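Local coordinates for transcription antitermination protein NusB (Aquifex aeolicus, PDB 3R2C) that probably binds the boxA antiterminator sequence of ribosomal RNA operons and takes part in the transcription antitermination needed for rRNA synthesis, at residues Y16-R21 with T53-I58; A47-D52 with I93-K98. One frame throughout, in Å; residues are numbered along the deposited sequence. Where two conformers were deposited one is given.

Contact 1. Residues Y16-R21 with T53-I58; sequences YRWDLR and TAVRHI
The CH-pi contact of Val-55 with Trp-18 rests on two measurements: the methyl CG2 of Val-55 lies 4.0 Å from the centroid of the six-membered ring of Trp-18, and it stands 16° off the ring normal. Val-55 CG2 therefore sits over one face, displaced toward the rim, with Trp-18 CZ3 as its nearest atom at 3.9 Å. With CG anti to the backbone N (chi1 -178°), the indole of Trp-18 extends from helix 3-21 to Val-55, whose CA is 9.5 Å from the CA of Trp-18. The apolar contact with Ile-58 differs in direction. Ile-58 CG1 approaches Trp-18 CH2 obliquely, at 3.9 Å, while Ile-58 CD1 comes to 4.0 Å from Trp-18 CZ3.

In the all-helical NusB fold this joins the C-terminal end of helix 3-21 to the junction of two helices, for His-57 is the first residue to leave helical geometry after helix 41-56 and occupies the N-cap position of helix 58-66. Val-55 and Ile-58 thus reach one ring from successive helices. Replacing Trp-18 by an alanine would probably leave the Val-55 methyl without its aromatic face and Ile-58 without its partner on helix 3-21.

Beyond the two segments, Trp-18 also touches Pro-25 and Leu-28 of helix 25-36. Tyr-16 and Arg-21, on the same turns as Trp-18, hydrogen-bond to a neighbouring chain of another protein, Tyr-16 through OH to an acidic side chain.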
# COMPACT_ATOMS: atom_id res chain seq x y z
N TYR A 16 0.16 -1.97 2.13
CA TYR A 16 0.28 -0.52 2.00
C TYR A 16 0.21 0.12 3.39
O TYR A 16 1.07 0.93 3.77
CB TYR A 16 -0.82 -0.01 1.05
CG TYR A 16 -1.02 1.50 0.98
CD1 TYR A 16 -0.23 2.30 0.16
CD2 TYR A 16 -2.04 2.11 1.70
CE1 TYR A 16 -0.43 3.67 0.08
CE2 TYR A 16 -2.26 3.47 1.62
CZ TYR A 16 -1.45 4.25 0.81
OH TYR A 16 -1.67 5.61 0.76
N ARG A 17 -0.78 -0.26 4.19
CA ARG A 17 -0.90 0.27 5.56
C ARG A 17 0.26 -0.12 6.45
O ARG A 17 0.71 0.66 7.30
CB ARG A 17 -2.19 -0.22 6.21
CG ARG A 17 -3.32 0.71 5.97
CD ARG A 17 -4.64 0.10 6.40
NE ARG A 17 -5.71 0.63 5.58
CZ ARG A 17 -6.99 0.60 5.92
NH1 ARG A 17 -7.37 0.07 7.07
NH2 ARG A 17 -7.89 1.13 5.10
N TRP A 18 0.74 -1.35 6.28
CA TRP A 18 1.84 -1.86 7.09
C TRP A 18 3.09 -1.02 6.80
O TRP A 18 3.81 -0.61 7.72
CB TRP A 18 2.08 -3.32 6.71
CG TRP A 18 3.14 -4.03 7.47
CD1 TRP A 18 3.39 -3.98 8.80
CD2 TRP A 18 4.10 -4.95 6.92
NE1 TRP A 18 4.44 -4.80 9.12
CE2 TRP A 18 4.89 -5.41 7.98
CE3 TRP A 18 4.35 -5.42 5.63
CZ2 TRP A 18 5.93 -6.31 7.79
CZ3 TRP A 18 5.38 -6.32 5.44
CH2 TRP A 18 6.15 -6.76 6.52
N ASP A 19 3.30 -0.72 5.53
CA ASP A 19 4.47 0.04 5.10
C ASP A 19 4.41 1.43 5.74
O ASP A 19 5.41 1.96 6.22
CB ASP A 19 4.49 0.14 3.57
CG ASP A 19 5.90 0.36 3.02
OD1 ASP A 19 6.87 0.34 3.79
OD2 ASP A 19 6.03 0.57 1.81
N LEU A 20 3.21 2.00 5.77
CA LEU A 20 3.01 3.36 6.28
C LEU A 20 3.01 3.46 7.80
O LEU A 20 3.44 4.48 8.35
CB LEU A 20 1.71 3.92 5.75
CG LEU A 20 1.81 4.34 4.28
CD1 LEU A 20 0.43 4.49 3.68
CD2 LEU A 20 2.62 5.61 4.19
N ARG A 21 2.52 2.43 8.48
CA ARG A 21 2.29 2.52 9.92
C ARG A 21 3.22 1.66 10.75
O ARG A 21 3.50 1.98 11.90
CB ARG A 21 0.85 2.15 10.24
CG ARG A 21 -0.13 3.26 9.87
CD ARG A 21 -1.55 2.79 9.87
NE ARG A 21 -1.97 2.23 11.16
CZ ARG A 21 -3.18 1.70 11.35
NH1 ARG A 21 -4.06 1.68 10.35
NH2 ARG A 21 -3.51 1.18 12.53
N THR A 53 2.15 -14.53 3.50
CA THR A 53 3.27 -14.93 2.67
C THR A 53 4.23 -13.77 2.44
O THR A 53 5.44 -13.92 2.60
CB THR A 53 2.80 -15.44 1.28
OG1 THR A 53 2.00 -16.62 1.46
CG2 THR A 53 3.98 -15.77 0.38
N ALA A 54 3.68 -12.62 2.07
CA ALA A 54 4.49 -11.42 1.84
C ALA A 54 5.22 -11.00 3.11
O ALA A 54 6.39 -10.62 3.07
CB ALA A 54 3.62 -10.25 1.35
N VAL A 55 4.53 -11.05 4.24
CA VAL A 55 5.13 -10.61 5.50
C VAL A 55 6.26 -11.54 5.93
O VAL A 55 7.36 -11.10 6.30
CB VAL A 55 4.09 -10.54 6.63
CG1 VAL A 55 4.78 -10.48 8.01
CG2 VAL A 55 3.15 -9.36 6.43
N ARG A 56 6.00 -12.84 5.87
CA ARG A 56 6.98 -13.83 6.30
C ARG A 56 8.22 -13.89 5.39
O ARG A 56 9.28 -14.33 5.82
CB ARG A 56 6.32 -15.20 6.41
CG ARG A 56 7.30 -16.37 6.41
CD ARG A 56 6.59 -17.72 6.51
NE ARG A 56 6.55 -18.40 5.22
CZ ARG A 56 5.44 -18.61 4.51
NH1 ARG A 56 4.26 -18.20 4.96
NH2 ARG A 56 5.52 -19.23 3.34
N HIS A 57 8.07 -13.48 4.13
CA HIS A 57 9.20 -13.47 3.21
C HIS A 57 9.65 -12.06 2.80
O HIS A 57 10.33 -11.88 1.79
CB HIS A 57 8.83 -14.29 1.98
CG HIS A 57 8.59 -15.73 2.28
ND1 HIS A 57 9.61 -16.58 2.65
CD2 HIS A 57 7.46 -16.47 2.29
CE1 HIS A 57 9.12 -17.79 2.87
NE2 HIS A 57 7.82 -17.75 2.65
N ILE A 58 9.31 -11.07 3.60
CA ILE A 58 9.46 -9.68 3.17
C ILE A 58 10.91 -9.31 2.81
O ILE A 58 11.13 -8.58 1.84
CB ILE A 58 8.88 -8.71 4.21
CG1 ILE A 58 8.76 -7.29 3.63
CG2 ILE A 58 9.73 -8.72 5.48
CD1 ILE A 58 7.83 -7.20 2.42

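Contact 2. Residues A47-D52 with I93-K98; sequences AKKLVD and IFLKSK
Lys-49, whose ammonium group lies against Leu-95, also uses its carbonyl: Lys-49 O accepts a hydrogen bond from the hydroxyl OG1 of Thr-53, one turn further along helix 41-56. Within the same helix the backbone bonds from Val-51 N to Ala-47 O (3.0 Å) and from Asp-52 N to Lys-48 O (2.8 Å) follow the i to i+4 pattern. Across the contact the approach is by methyls and one ammonium. Leu-95 CD1 is the shared point, 3.6 Å from Lys-49 NZ and 3.8 Å from Leu-50 CD2. The second methyl, Leu-95 CD2, is 4.1 Å from Lys-49 NZ, which places the ammonium beside the branched end of Leu-95.

The lysine chain bends at chi3 (60°) and chi4 (61°), which brings NZ to the leucine, and the two side chains meet at a slant. Leu-50 meets Leu-95 at about a right angle. Its CB points away from 93-98, yet the CD2 branch reaches back to Leu-95, whose own CB points toward 47-52. On its other contacts Leu-50 touches Arg-8 and Ala-11 of helix 3-21.

Leu-95 directly follows helix 79-94, and Lys-96 then breaks the helical course with positive phi (49°). The bound nucleic acid is about 5 Å away at the nearest atoms, consistent with a place beside the RNA-binding surface for this packing of helix 41-56 against the C-terminal end of helix 79-94 in the all-helical NusB fold.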
# COMPACT_ATOMS: atom_id res chain seq x y z
N ALA A 47 -6.85 -13.81 0.87
CA ALA A 47 -6.22 -12.57 1.31
C ALA A 47 -5.28 -12.81 2.49
O ALA A 47 -4.17 -12.25 2.53
CB ALA A 47 -7.29 -11.54 1.71
N LYS A 48 -5.71 -13.61 3.46
CA LYS A 48 -4.90 -13.86 4.65
C LYS A 48 -3.59 -14.56 4.27
O LYS A 48 -2.52 -14.27 4.81
CB LYS A 48 -5.68 -14.70 5.66
CG LYS A 48 -4.96 -15.00 6.97
CD LYS A 48 -5.80 -15.95 7.82
CE LYS A 48 -5.65 -15.69 9.32
NZ LYS A 48 -6.95 -15.85 10.04
N LYS A 49 -3.69 -15.48 3.31
CA LYS A 49 -2.52 -16.23 2.84
C LYS A 49 -1.54 -15.34 2.06
O LYS A 49 -0.33 -15.46 2.24
CB LYS A 49 -2.96 -17.42 1.99
CG LYS A 49 -1.82 -18.37 1.65
CD LYS A 49 -2.36 -19.74 1.29
CE LYS A 49 -3.28 -19.65 0.10
NZ LYS A 49 -2.54 -19.14 -1.07
N LEU A 50 -2.06 -14.45 1.21
CA LEU A 50 -1.21 -13.49 0.50
C LEU A 50 -0.46 -12.61 1.48
O LEU A 50 0.75 -12.43 1.35
CB LEU A 50 -2.04 -12.59 -0.42
CG LEU A 50 -2.69 -13.29 -1.61
CD1 LEU A 50 -3.72 -12.35 -2.29
CD2 LEU A 50 -1.62 -13.73 -2.59
N VAL A 51 -1.18 -12.06 2.45
CA VAL A 51 -0.56 -11.19 3.45
C VAL A 51 0.47 -11.97 4.26
O VAL A 51 1.60 -11.51 4.46
CB VAL A 51 -1.59 -10.52 4.39
CG1 VAL A 51 -0.89 -9.84 5.57
CG2 VAL A 51 -2.43 -9.51 3.62
N ASP A 52 0.09 -13.15 4.72
CA ASP A 52 1.01 -13.94 5.56
C ASP A 52 2.29 -14.27 4.80
O ASP A 52 3.39 -14.29 5.37
CB ASP A 52 0.34 -15.24 6.03
CG ASP A 52 -0.73 -14.99 7.08
OD1 ASP A 52 -0.80 -13.86 7.63
OD2 ASP A 52 -1.50 -15.94 7.38
N ILE A 93 5.89 -16.03 -7.07
CA ILE A 93 7.09 -16.78 -6.74
C ILE A 93 6.90 -17.63 -5.51
O ILE A 93 7.12 -18.83 -5.55
CB ILE A 93 8.29 -15.86 -6.56
CG1 ILE A 93 8.61 -15.21 -7.91
CG2 ILE A 93 9.50 -16.64 -6.03
CD1 ILE A 93 9.97 -14.57 -7.98
N PHE A 94 6.47 -17.02 -4.42
CA PHE A 94 6.43 -17.74 -3.16
C PHE A 94 5.19 -18.64 -3.07
O PHE A 94 5.22 -19.66 -2.40
CB PHE A 94 6.57 -16.77 -1.98
CG PHE A 94 7.96 -16.21 -1.85
CD1 PHE A 94 8.33 -15.07 -2.54
CD2 PHE A 94 8.92 -16.88 -1.08
CE1 PHE A 94 9.62 -14.57 -2.44
CE2 PHE A 94 10.21 -16.39 -0.97
CZ PHE A 94 10.57 -15.24 -1.64
N LEU A 95 4.13 -18.30 -3.79
CA LEU A 95 2.98 -19.20 -3.87
C LEU A 95 2.94 -19.94 -5.21
O LEU A 95 2.01 -20.70 -5.47
CB LEU A 95 1.68 -18.43 -3.62
CG LEU A 95 1.51 -17.86 -2.20
CD1 LEU A 95 0.23 -17.05 -2.12
CD2 LEU A 95 1.53 -18.97 -1.15
N LYS A 96 3.94 -19.70 -6.06
CA LYS A 96 4.08 -20.41 -7.34
C LYS A 96 2.77 -20.41 -8.12
O LYS A 96 2.24 -21.47 -8.45
CB LYS A 96 4.55 -21.85 -7.11
CG LYS A 96 5.84 -21.98 -6.29
CD LYS A 96 6.30 -23.44 -6.19
CE LYS A 96 7.46 -23.60 -5.19
NZ LYS A 96 8.18 -24.90 -5.34
N SER A 97 2.25 -19.22 -8.42
CA SER A 97 0.95 -19.10 -9.05
C SER A 97 0.89 -19.89 -10.35
O SER A 97 1.81 -19.84 -11.17
CB SER A 97 0.62 -17.64 -9.37
OG SER A 97 -0.50 -17.56 -10.24
N LYS A 98 -0.23 -20.58 -10.56
CA LYS A 98 -0.44 -21.29 -11.82
C LYS A 98 -1.22 -20.45 -12.82
O LYS A 98 -1.44 -20.88 -13.95
CB LYS A 98 -1.14 -22.63 -11.56
CG LYS A 98 -0.29 -23.62 -10.76
CD LYS A 98 1.09 -23.79 -11.39
CE LYS A 98 2.02 -24.65 -10.54
NZ LYS A 98 1.83 -26.11 -10.78

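From the N terminus the chain passes 16-21 at the end of helix 3-21, then helix 25-36; 47-52 lies in helix 41-56, and 53-58 follows directly, running out of its end into the start of helix 58-66. Contact 1 closes its loop at 53-58. Contact 2, begun at 47-52, closes only at 93-98, which starts in the last residues of helix 79-94. The segments alternate, so the loops cross rather than nest. Helix 41-56 is common to both, tied to helix 3-21 by contact 1, which also reaches the first residue of helix 58-66, and to the end of helix 79-94 by contact 2. The two also meet: Thr-53 packs on Phe-94 and Leu-95, and His-57 stacks with Phe-94.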